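Local atomic coordinates of xylan esterase, putative, AXE2C (Cellvibrio japonicus, PDB entry 2WAA), a protein that removes acetyl groups from acetylated xylan and glucomannan, as a family 2 carbohydrate esterase acting in the breakdown of plant cell walls. Residues 179-191 with 199-212. Residues are numbered along the deposited sequence; the frame is centred on the assembly and turned at random.
Sequences VQLVCWGGRGLIR and DANLPDFYQFTLGD. With ACT (acetate ion), chain B; ACT (acetate ion), chain C.
The guanidinium of Arg-187 lies between Asp-199 and Trp-184. Asp-199 CB sits over one face, and the indole NE1 of Trp-184 lies 3.3 Å above the plane of the other, toward the rim. The edge takes the polar partners. NH1 and NH2 both grip one oxygen of Asp-212, with NH1 to OD2 at 2.9 Å, in a salt bridge with guanidinium and carboxylate nearly coplanar (19°). NH1 also donates to the carbonyl O of Ala-200 at 2.9 Å, on a lone pair in the carbonyl plane. An acetate ion accepts weak bonds from NE and NH2. Asp-212 also lays its carboxylate over the outer rim of the Trp-184 six-membered ring, CG to CH2 3.5 Å, with the planes 20° apart. Gly-211 O, buried without a polar partner, meets the edge of that ring.

The Phe-205 ring has Leu-202 CA over one face and Trp-184 CB over the other, the latter a CH-pi contact 3.8 Å from the centroid. Val-182 O and Ala-200 O lie at the edge of the Phe-205 ring.

These groups pack where strand 177-183, an outermost strand of the parallel sheet of the SGNH (GDSL-like) hydrolase domain, runs into the loop carrying Gly-186, an inferred transition-state stabiliser. The N-H of Gly-186 bonds a second acetate, consistent with a place in the oxyanion hole. Asn-236, the other inferred stabiliser, donates to Arg-187 O.

Farther along, Leu-202 N at the start of helix 202-205 donates to Gly-188 O at 2.9 Å. A water accepts from Gly-188 N and donates to Asn-201 OD1. The side chains of Leu-189 and Pro-203 cross at about a right angle, with Leu-189 CD1 3.9 Å from Pro-203 CG.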
# COMPACT_ATOMS: atom_id res chain seq x y z
N VAL A 179 0.14 -8.15 -1.78
CA VAL A 179 -0.65 -6.97 -2.01
C VAL A 179 0.24 -5.81 -2.41
O VAL A 179 1.35 -5.64 -1.87
CB VAL A 179 -1.48 -6.61 -0.74
CG1 VAL A 179 -0.51 -6.25 0.45
CG2 VAL A 179 -2.47 -5.48 -1.03
N GLN A 180 -0.20 -5.01 -3.36
CA GLN A 180 0.34 -3.63 -3.52
C GLN A 180 -0.77 -2.64 -3.15
O GLN A 180 -1.94 -2.84 -3.51
CB GLN A 180 0.74 -3.35 -4.95
CG GLN A 180 1.91 -4.21 -5.42
CD GLN A 180 2.54 -3.59 -6.65
OE1 GLN A 180 1.92 -2.76 -7.37
NE2 GLN A 180 3.78 -3.97 -6.91
N LEU A 181 -0.38 -1.61 -2.40
CA LEU A 181 -1.29 -0.50 -2.10
C LEU A 181 -0.89 0.67 -3.04
O LEU A 181 0.31 1.07 -3.09
CB LEU A 181 -1.11 -0.08 -0.64
CG LEU A 181 -1.28 -1.18 0.39
CD1 LEU A 181 -1.11 -0.60 1.81
CD2 LEU A 181 -2.66 -1.95 0.27
N VAL A 182 -1.85 1.19 -3.82
CA VAL A 182 -1.56 2.31 -4.74
C VAL A 182 -2.64 3.32 -4.39
O VAL A 182 -3.77 3.22 -4.85
CB VAL A 182 -1.59 1.85 -6.23
CG1 VAL A 182 -1.55 3.07 -7.20
CG2 VAL A 182 -0.39 0.94 -6.50
N CYS A 183 -2.28 4.26 -3.52
CA CYS A 183 -3.26 5.11 -2.85
C CYS A 183 -2.56 6.43 -2.55
O CYS A 183 -1.32 6.48 -2.46
CB CYS A 183 -3.78 4.44 -1.58
SG CYS A 183 -2.40 3.79 -0.55
N TRP A 184 -3.34 7.48 -2.37
CA TRP A 184 -2.77 8.80 -2.05
C TRP A 184 -3.78 9.55 -1.21
O TRP A 184 -4.92 9.81 -1.67
CB TRP A 184 -2.48 9.56 -3.35
CG TRP A 184 -1.46 10.67 -3.18
CD1 TRP A 184 -1.59 11.77 -2.41
CD2 TRP A 184 -0.18 10.77 -3.82
NE1 TRP A 184 -0.47 12.57 -2.50
CE2 TRP A 184 0.42 11.95 -3.36
CE3 TRP A 184 0.52 9.95 -4.70
CZ2 TRP A 184 1.67 12.36 -3.78
CZ3 TRP A 184 1.79 10.35 -5.11
CH2 TRP A 184 2.35 11.55 -4.65
N GLY A 185 -3.39 9.93 -0.00
CA GLY A 185 -4.33 10.68 0.84
C GLY A 185 -4.86 11.96 0.20
O GLY A 185 -4.11 12.73 -0.44
N GLY A 186 -6.14 12.23 0.44
CA GLY A 186 -6.76 13.46 -0.04
C GLY A 186 -7.17 13.45 -1.51
O GLY A 186 -7.89 14.36 -1.93
N ARG A 187 -6.77 12.41 -2.26
CA ARG A 187 -7.02 12.31 -3.69
C ARG A 187 -8.29 11.54 -4.05
O ARG A 187 -8.75 10.72 -3.26
CB ARG A 187 -5.81 11.71 -4.40
CG ARG A 187 -4.54 12.50 -4.13
CD ARG A 187 -4.49 13.89 -4.88
NE ARG A 187 -3.27 14.60 -4.44
CZ ARG A 187 -2.08 14.46 -5.04
NH1 ARG A 187 -1.94 13.66 -6.11
NH2 ARG A 187 -1.02 15.11 -4.55
N GLY A 188 -8.86 11.85 -5.22
CA GLY A 188 -10.08 11.20 -5.70
C GLY A 188 -9.92 10.65 -7.09
O GLY A 188 -8.80 10.70 -7.69
N LEU A 189 -11.02 10.14 -7.63
CA LEU A 189 -11.07 9.70 -8.99
C LEU A 189 -11.01 10.91 -9.95
O LEU A 189 -10.33 10.88 -10.99
CB LEU A 189 -12.40 8.94 -9.24
CG LEU A 189 -12.55 8.45 -10.66
CD1 LEU A 189 -11.63 7.23 -10.91
CD2 LEU A 189 -14.00 8.07 -10.88
N ILE A 190 -11.71 11.98 -9.56
CA ILE A 190 -11.75 13.22 -10.37
C ILE A 190 -11.33 14.50 -9.68
O ILE A 190 -11.01 15.49 -10.37
CB ILE A 190 -13.11 13.44 -11.08
CG1 ILE A 190 -14.19 13.89 -10.09
CG2 ILE A 190 -13.53 12.17 -11.88
CD1 ILE A 190 -15.53 14.23 -10.83
N ARG A 191 -11.33 14.54 -8.35
CA ARG A 191 -10.89 15.76 -7.64
C ARG A 191 -10.45 15.43 -6.24
O ARG A 191 -10.83 14.39 -5.67
CB ARG A 191 -12.01 16.81 -7.58
CG ARG A 191 -13.19 16.34 -6.75
CD ARG A 191 -14.41 17.33 -6.94
NE ARG A 191 -15.61 16.91 -6.20
CZ ARG A 191 -16.77 17.59 -6.21
NH1 ARG A 191 -16.84 18.75 -6.90
NH2 ARG A 191 -17.83 17.15 -5.53
N ASP A 199 -4.87 18.10 -9.53
CA ASP A 199 -3.84 17.25 -8.91
C ASP A 199 -3.79 15.94 -9.69
O ASP A 199 -4.69 15.66 -10.52
CB ASP A 199 -4.20 16.88 -7.46
CG ASP A 199 -4.23 18.09 -6.53
OD1 ASP A 199 -3.37 18.98 -6.69
OD2 ASP A 199 -5.12 18.15 -5.63
N ALA A 200 -2.78 15.10 -9.42
CA ALA A 200 -2.79 13.73 -9.95
C ALA A 200 -3.93 12.98 -9.25
O ALA A 200 -3.90 12.69 -8.03
CB ALA A 200 -1.43 13.05 -9.71
N ASN A 201 -4.96 12.68 -10.03
CA ASN A 201 -6.09 11.89 -9.52
C ASN A 201 -5.72 10.40 -9.57
O ASN A 201 -4.66 10.07 -10.07
CB ASN A 201 -7.31 12.21 -10.36
CG ASN A 201 -7.70 13.70 -10.24
OD1 ASN A 201 -7.78 14.23 -9.14
ND2 ASN A 201 -7.89 14.38 -11.38
N LEU A 202 -6.59 9.53 -9.07
CA LEU A 202 -6.27 8.08 -9.05
C LEU A 202 -5.84 7.58 -10.45
O LEU A 202 -4.86 6.88 -10.57
CB LEU A 202 -7.42 7.26 -8.44
CG LEU A 202 -7.33 5.74 -8.66
CD1 LEU A 202 -6.07 5.21 -7.91
CD2 LEU A 202 -8.63 5.10 -8.08
N PRO A 203 -6.55 7.96 -11.54
CA PRO A 203 -6.11 7.41 -12.82
C PRO A 203 -4.71 7.86 -13.24
O PRO A 203 -4.09 7.17 -14.06
CB PRO A 203 -7.15 7.93 -13.83
CG PRO A 203 -8.43 8.13 -12.98
CD PRO A 203 -7.86 8.64 -11.63
N ASP A 204 -4.24 8.99 -12.68
CA ASP A 204 -2.90 9.52 -12.91
C ASP A 204 -1.86 8.82 -12.06
O ASP A 204 -0.92 8.23 -12.60
CB ASP A 204 -2.86 11.04 -12.63
CG ASP A 204 -3.89 11.77 -13.46
OD1 ASP A 204 -3.81 11.66 -14.68
OD2 ASP A 204 -4.79 12.41 -12.93
N PHE A 205 -2.03 8.82 -10.74
CA PHE A 205 -0.97 8.22 -9.90
C PHE A 205 -0.93 6.72 -9.98
O PHE A 205 0.08 6.11 -9.63
CB PHE A 205 -0.92 8.76 -8.44
CG PHE A 205 -2.12 8.38 -7.57
CD1 PHE A 205 -2.24 7.10 -7.00
CD2 PHE A 205 -3.11 9.34 -7.30
CE1 PHE A 205 -3.37 6.78 -6.20
CE2 PHE A 205 -4.24 9.02 -6.49
CZ PHE A 205 -4.35 7.73 -5.93
N TYR A 206 -2.02 6.10 -10.42
CA TYR A 206 -2.01 4.66 -10.67
C TYR A 206 -0.90 4.29 -11.69
O TYR A 206 -0.44 3.15 -11.73
CB TYR A 206 -3.37 4.23 -11.21
CG TYR A 206 -3.33 2.99 -12.07
CD1 TYR A 206 -3.30 1.73 -11.50
CD2 TYR A 206 -3.39 3.09 -13.45
CE1 TYR A 206 -3.31 0.56 -12.31
CE2 TYR A 206 -3.39 1.95 -14.27
CZ TYR A 206 -3.34 0.69 -13.69
OH TYR A 206 -3.34 -0.42 -14.51
N GLN A 207 -0.49 5.27 -12.50
CA GLN A 207 0.55 5.03 -13.49
C GLN A 207 1.97 5.19 -12.96
O GLN A 207 2.92 4.87 -13.68
CB GLN A 207 0.39 5.98 -14.72
CG GLN A 207 -0.94 5.82 -15.52
CD GLN A 207 -1.12 4.46 -16.27
OE1 GLN A 207 -0.23 3.56 -16.29
NE2 GLN A 207 -2.33 4.28 -16.88
N PHE A 208 2.13 5.67 -11.73
CA PHE A 208 3.46 6.10 -11.27
C PHE A 208 4.07 5.08 -10.35
O PHE A 208 3.39 4.52 -9.49
CB PHE A 208 3.32 7.40 -10.47
CG PHE A 208 2.75 8.55 -11.25
CD1 PHE A 208 2.91 8.61 -12.63
CD2 PHE A 208 2.12 9.60 -10.58
CE1 PHE A 208 2.41 9.71 -13.35
CE2 PHE A 208 1.61 10.70 -11.31
CZ PHE A 208 1.77 10.75 -12.66
N THR A 209 5.37 4.87 -10.46
CA THR A 209 5.99 3.97 -9.50
C THR A 209 6.01 4.59 -8.10
O THR A 209 5.86 3.90 -7.06
CB THR A 209 7.44 3.72 -9.93
OG1 THR A 209 7.41 3.06 -11.20
CG2 THR A 209 8.17 2.84 -8.91
N LEU A 210 6.28 5.90 -8.07
CA LEU A 210 6.22 6.68 -6.83
C LEU A 210 6.15 8.14 -7.25
O LEU A 210 6.44 8.44 -8.39
CB LEU A 210 7.49 6.46 -6.00
CG LEU A 210 8.87 6.66 -6.70
CD1 LEU A 210 9.18 8.12 -7.03
CD2 LEU A 210 10.01 6.08 -5.84
N GLY A 211 5.79 9.04 -6.34
CA GLY A 211 5.79 10.47 -6.65
C GLY A 211 4.61 10.88 -7.51
O GLY A 211 3.86 10.03 -7.97
N ASP A 212 4.43 12.17 -7.76
CA ASP A 212 3.39 12.47 -8.74
C ASP A 212 3.66 13.68 -9.63
O ASP A 212 2.71 14.24 -10.23
CB ASP A 212 2.01 12.62 -8.09
CG ASP A 212 1.92 13.84 -7.22
OD1 ASP A 212 2.99 14.43 -6.91
OD2 ASP A 212 0.81 14.21 -6.86
C ACT B . -3.81 16.83 -1.95
O ACT B . -2.85 17.28 -2.65
OXT ACT B . -4.79 17.60 -1.78
CH3 ACT B . -3.79 15.45 -1.36
C ACT C . -8.63 10.72 2.68
O ACT C . -8.28 11.61 3.53
OXT ACT C . -7.81 10.52 1.75
CH3 ACT C . -9.91 9.94 2.75
O HOH W 1 -7.38 13.93 -6.53